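Local structure of transferrin (Manduca sexta, 6WB6) at residues H184-C189 with E193-P198; V439-K444 with S550-N555; V385-N388 with A392-K395; E59-A64 with I330-K335. The protein transports iron as a secreted glycoprotein, binding a single ferric ion per molecule together with a carbonate anion. All coordinates share one frame; numbering follows the deposited sequence.

Overall arrangement
Contacts 1 and 4 fall in the first transferrin-like region, which holds the ferric ion and its carbonate, and contacts 2 and 3 fall in the second. Along the chain, residues 184-198 of contact 1 lie between the two helical segments that contact 4 brings together; the centres of these contacts are 33 Å apart. Both lie within about 12 Å of residues of the iron-carbonate site: the side chain of Cys-195 is about 12 Å from that of Arg-120 in the carbonate pocket, and that of Tyr-332 about 11 Å from that of the iron ligand Tyr-90. Between centres, contact 2 is 40 Å from contact 3, both away from the annotated sites, and 54 Å from contact 4.

Contact 1: residues H184-C189 with E193-P198; sequences HLCSMC and ERCDYP
Cys-186 and Cys-195 are joined by a disulfide that closes a short loop between helices 172-181 and 203-213. From the backbone of Cys-186, CB points at the other segment and comes within 3.7 Å of Cys-195 CB. The next atom, SG, lies beside the backbone N (chi1 -52°) and is bonded to Cys-195 SG at 2.1 Å; it also stands 3.0 Å from Cys-195 CB. The C-S-S-C torsion of -81° gives the bridge a left-handed sense and sets the two CB-S bonds nearly perpendicular. Cys-195 SG also lies 4.4 Å from Leu-185 O; no hydrogen bond runs between the segments.

Each half has its own internal shape. Cys-186 begins a type I turn, with Cys-189 N bonded to Cys-186 O at 3.2 Å, while in 193-198 Arg-194 NH1 donates to Tyr-197 O at 2.8 Å from above the carbonyl plane. Nearby, Cys-189 is bridged to Cys-163 at the end of strand 161-163, and Tyr-197 OH is hydrogen-bonded to Arg-120, a residue of the carbonate pocket. With all the sulfur of the contact buried and no polar pairing across it, the loop is held closed by a covalent link that can be released by reduction but not by competition from water.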
# COMPACT_ATOMS: atom_id res chain seq x y z
N HIS A 184 21.25 -9.07 12.39
CA HIS A 184 21.61 -10.46 12.11
C HIS A 184 20.86 -11.00 10.90
O HIS A 184 21.36 -11.91 10.21
CB HIS A 184 21.31 -11.33 13.33
CG HIS A 184 22.41 -11.35 14.35
ND1 HIS A 184 22.28 -11.97 15.57
CD2 HIS A 184 23.65 -10.82 14.32
CE1 HIS A 184 23.40 -11.83 16.26
NE2 HIS A 184 24.25 -11.14 15.52
N LEU A 185 19.68 -10.46 10.61
CA LEU A 185 18.90 -10.92 9.47
C LEU A 185 19.49 -10.48 8.14
O LEU A 185 19.00 -10.90 7.08
CB LEU A 185 17.48 -10.39 9.61
CG LEU A 185 16.74 -10.98 10.81
CD1 LEU A 185 15.40 -10.34 10.96
CD2 LEU A 185 16.55 -12.47 10.70
N CYS A 186 20.53 -9.64 8.17
CA CYS A 186 21.18 -9.09 6.99
C CYS A 186 22.66 -9.48 6.88
O CYS A 186 23.31 -9.08 5.91
CB CYS A 186 21.06 -7.56 7.00
SG CYS A 186 19.35 -6.94 7.22
N SER A 187 23.19 -10.25 7.84
CA SER A 187 24.63 -10.51 7.95
C SER A 187 25.14 -11.48 6.91
O SER A 187 26.34 -11.49 6.62
CB SER A 187 24.98 -11.09 9.33
OG SER A 187 24.34 -10.35 10.33
N MET A 188 24.26 -12.32 6.37
CA MET A 188 24.60 -13.22 5.28
C MET A 188 24.47 -12.58 3.90
O MET A 188 24.86 -13.21 2.91
CB MET A 188 23.71 -14.46 5.35
CG MET A 188 23.86 -15.28 6.63
SD MET A 188 25.58 -15.75 7.00
CE MET A 188 25.89 -16.93 5.70
N CYS A 189 23.98 -11.35 3.82
CA CYS A 189 23.76 -10.73 2.52
C CYS A 189 25.05 -10.19 1.92
O CYS A 189 26.05 -9.97 2.61
CB CYS A 189 22.78 -9.57 2.63
SG CYS A 189 21.21 -10.08 3.32
N GLU A 193 24.74 -3.76 5.39
CA GLU A 193 24.25 -2.46 5.85
C GLU A 193 23.00 -2.04 5.09
O GLU A 193 22.10 -1.42 5.67
CB GLU A 193 25.34 -1.41 5.71
N ARG A 194 22.90 -2.42 3.82
CA ARG A 194 21.80 -2.02 2.95
C ARG A 194 20.63 -2.99 3.00
O ARG A 194 19.47 -2.56 3.01
CB ARG A 194 22.30 -1.91 1.51
CG ARG A 194 21.27 -1.46 0.52
CD ARG A 194 21.90 -0.57 -0.54
NE ARG A 194 20.88 0.13 -1.31
CZ ARG A 194 20.22 -0.41 -2.32
NH1 ARG A 194 20.46 -1.66 -2.69
NH2 ARG A 194 19.30 0.29 -2.97
N CYS A 195 20.91 -4.30 3.00
CA CYS A 195 19.88 -5.32 3.20
C CYS A 195 18.71 -5.09 2.27
O CYS A 195 17.55 -5.27 2.65
CB CYS A 195 19.39 -5.32 4.65
SG CYS A 195 18.67 -6.90 5.26
N ASP A 196 18.99 -4.64 1.05
CA ASP A 196 17.95 -4.42 0.06
C ASP A 196 18.36 -5.02 -1.27
O ASP A 196 19.52 -5.38 -1.47
CB ASP A 196 17.65 -2.93 -0.12
CG ASP A 196 16.16 -2.66 -0.43
OD1 ASP A 196 15.42 -3.62 -0.73
OD2 ASP A 196 15.73 -1.50 -0.36
N TYR A 197 17.39 -5.16 -2.17
CA TYR A 197 17.71 -5.47 -3.55
C TYR A 197 18.44 -4.28 -4.18
O TYR A 197 18.28 -3.14 -3.73
CB TYR A 197 16.44 -5.77 -4.35
CG TYR A 197 15.59 -6.84 -3.74
CD1 TYR A 197 15.94 -8.15 -3.85
CD2 TYR A 197 14.43 -6.53 -3.05
CE1 TYR A 197 15.18 -9.13 -3.31
CE2 TYR A 197 13.66 -7.50 -2.51
CZ TYR A 197 14.05 -8.81 -2.64
OH TYR A 197 13.31 -9.83 -2.12
N PRO A 198 19.31 -4.53 -5.17
CA PRO A 198 19.88 -5.81 -5.60
C PRO A 198 20.90 -6.30 -4.59
O PRO A 198 21.64 -5.51 -4.03
CB PRO A 198 20.58 -5.48 -6.93
CG PRO A 198 20.18 -4.07 -7.27
CD PRO A 198 19.81 -3.40 -5.97

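Contact 2: residues V439-K444 with S550-N555; sequences VAVVKK and SHFDAN
Val-441 lays its CG1 methyl over one face of the Phe-552 ring, a CH-pi contact with CG1 3.8 Å from the centroid of that ring and 23° off its normal. The methyl sits toward the rim, with Val-441 CG1 3.5 Å from Phe-552 CD2. It gets there because CG1 is anti to the backbone N (chi1 -176°), and the two side chains advance from opposite directions. Tyr-557 meets Phe-552 edge-to-face, and Leu-534 of helix 530-535 touches both Val-441 and Phe-552. Without the Phe-552 ring, as with an alanine here, Val-441 CG1 would probably face a gap and Tyr-557 would lose its aromatic partner.

The second patch is at the surface. Lys-444 stretches its extended chain past the backbone of the loop, bringing CE to 3.3 Å from Asn-555 O and 3.5 Å from Ala-554 O; its NZ makes no hydrogen bond to either carbonyl. Backbone bonds tie strand 437-443 to strand 542-545 along one edge and to 557-560 along the other, and residues 550-555 belong to the connection between those two strands. Such a crossover past a central antiparallel strand is characteristic of the periplasmic-binding-protein-like fold of transferrin lobes.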
# COMPACT_ATOMS: atom_id res chain seq x y z
N VAL A 439 0.57 28.13 0.78
CA VAL A 439 1.65 28.88 0.16
C VAL A 439 1.20 30.32 -0.01
O VAL A 439 0.06 30.69 0.28
CB VAL A 439 2.11 28.30 -1.19
CG1 VAL A 439 2.38 26.82 -1.03
CG2 VAL A 439 1.09 28.55 -2.29
N ALA A 440 2.17 31.14 -0.42
CA ALA A 440 2.01 32.57 -0.64
C ALA A 440 2.41 32.86 -2.07
O ALA A 440 3.60 32.80 -2.40
CB ALA A 440 2.86 33.39 0.32
N VAL A 441 1.42 33.17 -2.91
CA VAL A 441 1.63 33.37 -4.34
C VAL A 441 1.81 34.86 -4.59
O VAL A 441 1.02 35.68 -4.10
CB VAL A 441 0.45 32.81 -5.15
CG1 VAL A 441 0.69 32.93 -6.63
CG2 VAL A 441 0.17 31.36 -4.76
N VAL A 442 2.87 35.21 -5.33
CA VAL A 442 3.18 36.58 -5.72
C VAL A 442 3.40 36.62 -7.23
O VAL A 442 3.72 35.61 -7.85
CB VAL A 442 4.41 37.15 -4.98
CG1 VAL A 442 4.05 37.47 -3.52
CG2 VAL A 442 5.62 36.18 -5.04
N LYS A 443 3.20 37.80 -7.82
CA LYS A 443 3.59 38.00 -9.21
C LYS A 443 5.11 38.03 -9.33
O LYS A 443 5.81 38.46 -8.42
CB LYS A 443 3.02 39.31 -9.75
CG LYS A 443 1.51 39.30 -9.91
CD LYS A 443 1.04 40.34 -10.90
CE LYS A 443 -0.48 40.26 -11.04
NZ LYS A 443 -1.09 41.31 -11.89
N LYS A 444 5.61 37.56 -10.46
CA LYS A 444 7.05 37.60 -10.64
C LYS A 444 7.52 39.04 -10.62
O LYS A 444 6.86 39.93 -11.16
CB LYS A 444 7.46 36.93 -11.95
CG LYS A 444 7.44 35.42 -11.87
CD LYS A 444 8.31 34.77 -12.92
CE LYS A 444 7.97 33.30 -13.06
NZ LYS A 444 8.92 32.58 -13.95
N SER A 550 -2.97 25.51 -9.91
CA SER A 550 -3.31 25.44 -11.33
C SER A 550 -4.01 26.69 -11.82
O SER A 550 -3.99 26.99 -13.03
CB SER A 550 -4.21 24.24 -11.60
OG SER A 550 -5.44 24.37 -10.92
N HIS A 551 -4.66 27.42 -10.93
CA HIS A 551 -5.28 28.69 -11.27
C HIS A 551 -4.28 29.83 -11.44
O HIS A 551 -4.72 30.97 -11.59
CB HIS A 551 -6.31 29.08 -10.20
CG HIS A 551 -7.41 28.07 -10.01
ND1 HIS A 551 -8.67 28.24 -10.54
CD2 HIS A 551 -7.42 26.88 -9.37
CE1 HIS A 551 -9.42 27.20 -10.21
NE2 HIS A 551 -8.68 26.36 -9.50
N PHE A 552 -2.97 29.56 -11.41
CA PHE A 552 -1.94 30.60 -11.51
C PHE A 552 -0.96 30.25 -12.61
O PHE A 552 -0.36 29.17 -12.59
CB PHE A 552 -1.14 30.78 -10.22
CG PHE A 552 -1.92 31.31 -9.08
CD1 PHE A 552 -2.56 30.45 -8.22
CD2 PHE A 552 -2.02 32.67 -8.88
CE1 PHE A 552 -3.31 30.93 -7.16
CE2 PHE A 552 -2.75 33.17 -7.82
CZ PHE A 552 -3.39 32.30 -6.95
N ASP A 553 -0.75 31.19 -13.53
CA ASP A 553 0.15 30.99 -14.66
C ASP A 553 1.60 30.88 -14.20
O ASP A 553 2.16 31.82 -13.62
CB ASP A 553 -0.04 32.14 -15.65
CG ASP A 553 0.76 31.96 -16.93
OD1 ASP A 553 2.00 31.96 -16.85
OD2 ASP A 553 0.14 31.83 -18.00
N ALA A 554 2.22 29.73 -14.45
CA ALA A 554 3.57 29.47 -13.96
C ALA A 554 4.59 30.49 -14.47
O ALA A 554 5.58 30.78 -13.78
CB ALA A 554 4.00 28.06 -14.37
N ASN A 555 4.38 31.03 -15.67
CA ASN A 555 5.31 32.01 -16.21
C ASN A 555 5.17 33.38 -15.56
O ASN A 555 6.11 34.18 -15.64
CB ASN A 555 5.11 32.14 -17.73
CG ASN A 555 5.31 30.83 -18.45
OD1 ASN A 555 6.14 30.01 -18.06
ND2 ASN A 555 4.52 30.61 -19.48

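Contact 3: residues V385-N388 with A392-K395; sequences VQEN and ACLK
Glu-387, just beyond the end of strand 381-386, packs its aliphatic stem against Ala-392 and Cys-393 in the first half of helix 390-399. This is the close part of the contact. Glu-387 CB and Ala-392 CB stand 3.6 Å apart, and Glu-387 CG comes equally near Ala-392 O at 3.6 Å. One step along the helix, Glu-387 CB is 3.9 Å from Cys-393 N and 4.1 Å from Cys-393 SG. A single methylene therefore sits against the alanine methyl, the peptide that follows it and the sulfur.

Beyond CG the contact thins. The bend of the glutamate chain at chi2 (-73°) turns the carboxylate back from the helix, so that Glu-387 OE1 is its nearest atom to Ala-392 CB, at 4.1 Å. Asn-388 forms the solvent side: the residue is exposed, its CB points away from the helix, and it meets the other segment mainly through its backbone N, 4.4 Å from Ala-392 CB.

Other bonds hold the turn. Ser-389 OG is hydrogen-bonded to Ala-392 N, and Cys-393 is bridged to Cys-356 in the neighbouring strand 352-357, which also pairs with 381-386 in a parallel sheet. Strand, turn and helix thus form a beta-alpha unit of the second transferrin-like region. No hydrogen bond or salt bridge crosses between the two segments, so the attraction is probably largely dispersive, and a covalent tie between helix and sheet comes from the disulfide.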
# COMPACT_ATOMS: atom_id res chain seq x y z
N VAL A 385 -15.23 -0.80 12.62
CA VAL A 385 -16.15 -0.42 13.68
C VAL A 385 -16.81 0.90 13.30
O VAL A 385 -16.14 1.84 12.87
CB VAL A 385 -15.44 -0.29 15.03
CG1 VAL A 385 -16.35 0.36 16.06
CG2 VAL A 385 -15.00 -1.68 15.51
N GLN A 386 -18.12 0.97 13.47
CA GLN A 386 -18.91 2.06 12.90
C GLN A 386 -19.57 2.90 13.98
O GLN A 386 -20.36 2.39 14.78
CB GLN A 386 -19.97 1.52 11.95
CG GLN A 386 -20.47 2.61 10.98
CD GLN A 386 -21.85 2.36 10.49
OE1 GLN A 386 -22.36 1.24 10.59
NE2 GLN A 386 -22.48 3.39 9.97
N GLU A 387 -19.28 4.18 13.96
CA GLU A 387 -19.99 5.16 14.76
C GLU A 387 -20.67 6.10 13.78
O GLU A 387 -20.45 6.04 12.57
CB GLU A 387 -19.05 5.91 15.71
CG GLU A 387 -18.32 4.99 16.67
CD GLU A 387 -19.23 4.44 17.75
OE1 GLU A 387 -20.22 5.11 18.10
OE2 GLU A 387 -18.97 3.32 18.22
N ASN A 388 -21.51 7.00 14.30
CA ASN A 388 -22.36 7.78 13.42
C ASN A 388 -21.81 9.17 13.16
O ASN A 388 -22.45 9.96 12.46
CB ASN A 388 -23.78 7.84 13.98
CG ASN A 388 -24.62 6.61 13.58
OD1 ASN A 388 -24.10 5.63 13.03
ND2 ASN A 388 -25.91 6.66 13.86
N ALA A 392 -17.81 10.91 17.20
CA ALA A 392 -18.04 9.64 17.89
C ALA A 392 -16.96 8.62 17.57
O ALA A 392 -16.69 7.74 18.40
CB ALA A 392 -19.40 9.06 17.52
N CYS A 393 -16.36 8.68 16.38
CA CYS A 393 -15.21 7.82 16.11
C CYS A 393 -14.03 8.23 16.97
O CYS A 393 -13.28 7.37 17.46
CB CYS A 393 -14.83 7.87 14.62
SG CYS A 393 -15.61 6.61 13.63
N LEU A 394 -13.81 9.54 17.12
CA LEU A 394 -12.71 10.01 17.95
C LEU A 394 -12.91 9.60 19.39
O LEU A 394 -11.98 9.11 20.04
CB LEU A 394 -12.58 11.52 17.83
CG LEU A 394 -12.20 12.00 16.43
CD1 LEU A 394 -12.35 13.49 16.41
CD2 LEU A 394 -10.77 11.55 16.06
N LYS A 395 -14.09 9.84 19.95
CA LYS A 395 -14.37 9.35 21.29
C LYS A 395 -14.09 7.86 21.37
O LYS A 395 -13.58 7.37 22.38
CB LYS A 395 -15.82 9.62 21.67
CG LYS A 395 -16.26 9.01 23.00
CD LYS A 395 -15.40 9.48 24.20
CE LYS A 395 -16.16 9.30 25.53
NZ LYS A 395 -15.27 9.36 26.76

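Contact 4: residues E59-A64 with I330-K335; sequences EDMYVA and IDYLNK
A Met-aromatic contact between Met-61 and Tyr-332 lies at the heart of a helix-helix pairing in the iron-binding half of transferrin, between helices 58-65 and 329-334. The axes of segments 59-64 and 330-334 come within 9.5 Å, their N-to-C directions 137° apart. Met-61 SD reaches 3.2 Å from Tyr-332 CD2, tight for such a pair, and stands obliquely to the ring, 58° off its normal; the methyl follows, with Met-61 CE 3.7 Å from Tyr-332 CE2. The extended methionine chain carries the sulfur across to the other helix. Cut back to an alanine, Met-61 would probably leave that flank of the Tyr-332 ring without its sulfur partner and open a gap between the helices. The far end of Tyr-332 is held separately, OH bonding to Trp-273 O.

Helix 58-65 directly follows Asp-57, a predicted iron ligand, whose backbone N is bonded to Asp-60. Beside the methionine, Tyr-62 and Ile-330 lie alongside each other, pointing the same way, with Tyr-62 CD1 4.0 Å from Ile-330 CD1. Leu-333 crosses Tyr-62 at about a right angle: its CD1 methyl sits at the edge of the Tyr-62 ring, near the ring plane, 3.7 Å from Tyr-62 CB.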
# COMPACT_ATOMS: atom_id res chain seq x y z
N GLU A 59 -4.38 -15.78 -3.78
CA GLU A 59 -4.91 -14.90 -2.75
C GLU A 59 -6.37 -14.51 -3.04
O GLU A 59 -7.18 -14.36 -2.12
CB GLU A 59 -4.02 -13.66 -2.63
CG GLU A 59 -2.60 -13.91 -2.07
CD GLU A 59 -1.55 -14.23 -3.16
OE1 GLU A 59 -1.94 -14.70 -4.24
OE2 GLU A 59 -0.33 -14.00 -2.95
N ASP A 60 -6.73 -14.32 -4.33
CA ASP A 60 -8.10 -13.95 -4.67
C ASP A 60 -9.06 -15.13 -4.52
O ASP A 60 -10.21 -14.96 -4.08
CB ASP A 60 -8.14 -13.39 -6.11
CG ASP A 60 -7.24 -12.18 -6.31
OD1 ASP A 60 -7.23 -11.25 -5.48
OD2 ASP A 60 -6.50 -12.18 -7.32
N MET A 61 -8.62 -16.33 -4.88
CA MET A 61 -9.40 -17.54 -4.65
C MET A 61 -9.76 -17.65 -3.18
O MET A 61 -10.91 -17.97 -2.83
CB MET A 61 -8.62 -18.78 -5.10
CG MET A 61 -8.21 -18.72 -6.58
SD MET A 61 -7.01 -20.00 -7.08
CE MET A 61 -6.51 -19.41 -8.71
N TYR A 62 -8.79 -17.37 -2.32
CA TYR A 62 -9.06 -17.38 -0.90
C TYR A 62 -10.14 -16.37 -0.54
O TYR A 62 -11.09 -16.70 0.18
CB TYR A 62 -7.78 -17.12 -0.11
CG TYR A 62 -8.03 -17.25 1.36
CD1 TYR A 62 -7.96 -18.49 1.98
CD2 TYR A 62 -8.40 -16.15 2.12
CE1 TYR A 62 -8.21 -18.63 3.31
CE2 TYR A 62 -8.67 -16.29 3.47
CZ TYR A 62 -8.56 -17.53 4.05
OH TYR A 62 -8.82 -17.70 5.39
N VAL A 63 -10.02 -15.13 -1.02
CA VAL A 63 -11.10 -14.16 -0.79
C VAL A 63 -12.41 -14.74 -1.29
O VAL A 63 -13.47 -14.57 -0.67
CB VAL A 63 -10.81 -12.82 -1.49
CG1 VAL A 63 -12.05 -11.89 -1.41
CG2 VAL A 63 -9.60 -12.14 -0.84
N ALA A 64 -12.35 -15.46 -2.40
CA ALA A 64 -13.56 -15.93 -3.05
C ALA A 64 -14.17 -17.07 -2.24
O ALA A 64 -15.39 -17.15 -2.10
CB ALA A 64 -13.23 -16.35 -4.47
N ILE A 330 -10.77 -23.46 -2.26
CA ILE A 330 -10.03 -23.84 -1.06
C ILE A 330 -9.40 -25.22 -1.23
O ILE A 330 -8.32 -25.49 -0.68
CB ILE A 330 -10.95 -23.75 0.17
CG1 ILE A 330 -10.13 -23.44 1.41
CG2 ILE A 330 -11.76 -25.04 0.34
CD1 ILE A 330 -9.79 -21.98 1.54
N ASP A 331 -10.03 -26.11 -2.00
CA ASP A 331 -9.38 -27.39 -2.29
C ASP A 331 -8.20 -27.18 -3.22
O ASP A 331 -7.19 -27.90 -3.12
CB ASP A 331 -10.38 -28.36 -2.91
CG ASP A 331 -11.48 -28.73 -1.94
OD1 ASP A 331 -11.20 -28.75 -0.73
OD2 ASP A 331 -12.61 -29.00 -2.38
N TYR A 332 -8.32 -26.21 -4.12
CA TYR A 332 -7.18 -25.82 -4.95
C TYR A 332 -6.03 -25.34 -4.08
O TYR A 332 -4.88 -25.73 -4.28
CB TYR A 332 -7.62 -24.72 -5.90
CG TYR A 332 -6.55 -24.25 -6.86
CD1 TYR A 332 -6.15 -25.04 -7.93
CD2 TYR A 332 -5.96 -23.01 -6.72
CE1 TYR A 332 -5.22 -24.61 -8.82
CE2 TYR A 332 -5.00 -22.56 -7.61
CZ TYR A 332 -4.63 -23.37 -8.66
OH TYR A 332 -3.66 -22.96 -9.55
N LEU A 333 -6.33 -24.45 -3.12
CA LEU A 333 -5.28 -23.93 -2.26
C LEU A 333 -4.77 -25.00 -1.32
O LEU A 333 -3.55 -25.09 -1.08
CB LEU A 333 -5.78 -22.73 -1.46
CG LEU A 333 -6.19 -21.52 -2.27
CD1 LEU A 333 -6.79 -20.50 -1.33
CD2 LEU A 333 -5.07 -20.93 -3.01
N ASN A 334 -5.68 -25.81 -0.77
CA ASN A 334 -5.27 -26.86 0.15
C ASN A 334 -4.20 -27.76 -0.45
O ASN A 334 -3.24 -28.11 0.23
CB ASN A 334 -6.47 -27.71 0.55
CG ASN A 334 -7.28 -27.09 1.68
OD1 ASN A 334 -6.94 -26.02 2.21
ND2 ASN A 334 -8.35 -27.76 2.05
N LYS A 335 -4.36 -28.16 -1.71
CA LYS A 335 -3.46 -29.20 -2.19
C LYS A 335 -2.06 -28.67 -2.44
O LYS A 335 -1.14 -29.45 -2.78
CB LYS A 335 -4.03 -29.85 -3.46
CG LYS A 335 -4.23 -28.90 -4.64
CD LYS A 335 -4.86 -29.62 -5.82
CE LYS A 335 -5.00 -28.71 -7.01
NZ LYS A 335 -3.69 -28.35 -7.62